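Mirolysin (Tannerella forsythia, PDB 6R7V) is a zinc-dependent metallopeptidase of the pappalysin family, held here as a latent zymogen by a cysteine switch, and probably cleaves peptide bonds once activated. Local coordinates at residues Pro48-Val53 / Tyr151-Val156. The protein carries 1 engineered substitution. Residues are numbered along the deposited sequence; the frame is centred on the assembly and turned at random.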
loop_
_atom_site.group_PDB
_atom_site.type_symbol
_atom_site.label_atom_id
_atom_site.label_comp_id
_atom_site.label_asym_id
_atom_site.label_seq_id
_atom_site.Cartn_x
_atom_site.Cartn_y
_atom_site.Cartn_z
ATOM N N PRO A 48 0.627 -11.854 7.696
ATOM C CA PRO A 48 0.238 -12.994 6.828
ATOM C C PRO A 48 -0.492 -12.472 5.613
ATOM O O PRO A 48 -1.364 -11.609 5.741
ATOM C CB PRO A 48 -0.740 -13.802 7.719
ATOM C CG PRO A 48 -0.516 -13.286 9.141
ATOM C CD PRO A 48 -0.193 -11.813 8.924
ATOM N N VAL A 49 -0.140 -12.965 4.420
ATOM C CA VAL A 49 -0.709 -12.474 3.184
ATOM C C VAL A 49 -1.418 -13.582 2.443
ATOM O O VAL A 49 -0.925 -14.700 2.348
ATOM C CB VAL A 49 0.428 -11.891 2.282
ATOM C CG1 VAL A 49 -0.101 -11.438 0.910
ATOM C CG2 VAL A 49 1.145 -10.728 2.980
ATOM N N VAL A 50 -2.546 -13.251 1.838
ATOM C CA VAL A 50 -3.196 -14.107 0.863
ATOM C C VAL A 50 -3.341 -13.301 -0.417
ATOM O O VAL A 50 -3.786 -12.138 -0.399
ATOM C CB VAL A 50 -4.531 -14.715 1.352
ATOM C CG1 VAL A 50 -5.540 -13.642 1.793
ATOM C CG2 VAL A 50 -5.134 -15.654 0.304
ATOM N N VAL A 51 -2.879 -13.889 -1.514
ATOM C CA VAL A 51 -3.014 -13.263 -2.845
ATOM C C VAL A 51 -4.123 -13.956 -3.599
ATOM O O VAL A 51 -4.062 -15.186 -3.822
ATOM C CB VAL A 51 -1.681 -13.329 -3.615
ATOM C CG1 VAL A 51 -1.827 -12.678 -5.000
ATOM C CG2 VAL A 51 -0.593 -12.623 -2.812
ATOM N N HIS A 52 -5.135 -13.175 -4.003
ATOM C CA HIS A 52 -6.268 -13.682 -4.766
ATOM C C HIS A 52 -6.099 -13.329 -6.213
ATOM O O HIS A 52 -6.316 -12.163 -6.557
ATOM C CB HIS A 52 -7.608 -13.118 -4.273
ATOM C CG HIS A 52 -7.858 -13.279 -2.812
ATOM N ND1 HIS A 52 -8.164 -14.507 -2.271
ATOM C CD2 HIS A 52 -7.884 -12.344 -1.825
ATOM C CE1 HIS A 52 -8.338 -14.303 -0.970
ATOM N NE2 HIS A 52 -8.202 -13.007 -0.660
ATOM N N VAL A 53 -5.735 -14.311 -7.064
ATOM C CA VAL A 53 -5.638 -14.054 -8.510
ATOM C C VAL A 53 -7.015 -14.296 -9.097
ATOM O O VAL A 53 -7.558 -15.407 -8.969
ATOM C CB VAL A 53 -4.560 -14.922 -9.193
ATOM C CG1 VAL A 53 -4.453 -14.598 -10.687
ATOM C CG2 VAL A 53 -3.204 -14.761 -8.508
ATOM N N TYR A 151 -5.480 -11.615 8.030
ATOM C CA TYR A 151 -4.711 -11.659 6.788
ATOM C C TYR A 151 -4.781 -10.356 6.065
ATOM O O TYR A 151 -5.829 -9.703 6.029
ATOM C CB TYR A 151 -5.311 -12.717 5.809
ATOM C CG TYR A 151 -5.446 -14.114 6.377
ATOM C CD1 TYR A 151 -4.461 -15.078 6.159
ATOM C CD2 TYR A 151 -6.615 -14.515 7.031
ATOM C CE1 TYR A 151 -4.615 -16.385 6.619
ATOM C CE2 TYR A 151 -6.800 -15.831 7.447
ATOM C CZ TYR A 151 -5.791 -16.760 7.249
ATOM O OH TYR A 151 -5.962 -18.038 7.710
ATOM N N LEU A 152 -3.668 -10.000 5.415
ATOM C CA LEU A 152 -3.688 -8.952 4.397
ATOM C C LEU A 152 -4.090 -9.631 3.105
ATOM O O LEU A 152 -3.397 -10.528 2.616
ATOM C CB LEU A 152 -2.340 -8.235 4.234
ATOM C CG LEU A 152 -2.100 -7.464 2.900
ATOM C CD1 LEU A 152 -3.078 -6.279 2.720
ATOM C CD2 LEU A 152 -0.686 -6.910 2.815
ATOM N N ASN A 153 -5.216 -9.180 2.545
ATOM C CA ASN A 153 -5.740 -9.672 1.276
ATOM C C ASN A 153 -5.275 -8.784 0.134
ATOM O O ASN A 153 -5.517 -7.566 0.167
ATOM C CB ASN A 153 -7.261 -9.672 1.294
ATOM C CG ASN A 153 -7.864 -10.693 2.202
ATOM O OD1 ASN A 153 -8.311 -11.766 1.771
ATOM N ND2 ASN A 153 -7.887 -10.401 3.483
ATOM N N ILE A 154 -4.585 -9.384 -0.844
ATOM C CA ILE A 154 -4.123 -8.685 -2.025
ATOM C C ILE A 154 -4.799 -9.300 -3.224
ATOM O O ILE A 154 -4.523 -10.480 -3.528
ATOM C CB ILE A 154 -2.600 -8.745 -2.202
ATOM C CG1 ILE A 154 -1.837 -8.213 -0.963
ATOM C CG2 ILE A 154 -2.233 -7.973 -3.477
ATOM C CD1 ILE A 154 -0.261 -8.302 -1.122
ATOM N N TRP A 155 -5.711 -8.563 -3.878
ATOM C CA TRP A 155 -6.389 -9.083 -5.064
ATOM C C TRP A 155 -5.611 -8.645 -6.277
ATOM O O TRP A 155 -5.147 -7.491 -6.314
ATOM C CB TRP A 155 -7.826 -8.553 -5.134
ATOM C CG TRP A 155 -8.758 -9.152 -4.145
ATOM C CD1 TRP A 155 -9.629 -10.179 -4.372
ATOM C CD2 TRP A 155 -9.061 -8.648 -2.831
ATOM N NE1 TRP A 155 -10.403 -10.404 -3.250
ATOM C CE2 TRP A 155 -10.047 -9.495 -2.275
ATOM C CE3 TRP A 155 -8.548 -7.596 -2.039
ATOM C CZ2 TRP A 155 -10.591 -9.271 -1.003
ATOM C CZ3 TRP A 155 -9.058 -7.405 -0.764
ATOM C CH2 TRP A 155 -10.097 -8.207 -0.271
ATOM N N VAL A 156 -5.418 -9.554 -7.249
ATOM C CA VAL A 156 -4.719 -9.255 -8.495
ATOM C C VAL A 156 -5.682 -9.494 -9.632
ATOM O O VAL A 156 -6.277 -10.578 -9.691
ATOM C CB VAL A 156 -3.463 -10.130 -8.625
ATOM C CG1 VAL A 156 -2.727 -9.839 -9.934
ATOM C CG2 VAL A 156 -2.537 -9.936 -7.416
#
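N153 OD1 is gripped twice: H52 NE2 donates to it at 2.7 Å, nearly straight (172° at the hydrogen), and the backbone N of W146 also bonds to it. The NE2 bond falls on a lone pair in the carboxamide plane, and OD1 lies in the imidazole plane, amide and ring being only 16° apart. V50 CG1, placed between its backbone N and carbonyl carbon (chi1 57°), packs 3.3 Å from the same oxygen. H52 CD2 sits over one face of the W155 indole, displaced toward the rim and 3.5 Å from NE1, which itself donates to the carbonyl of N143. Beneath these side chains, P48-V53 and L152-V156 pair through five backbone bonds as parallel neighbours in the central mixed sheet, which carries helix 64-77 on its other face, as in metzincin catalytic domains. On that face the side chains of the two strands are aliphatic: V49 CG1 meets I154 CD1 and V51 CG1 meets V156 CG2, both at 3.7 Å, with I71 touching V49, and I67 touching V51 and V53. Since NE2 donates, ND1 of a neutral ring would accept from T119 OG1; both nitrogens of the buried imidazole thus have partners, which should hold its rotation.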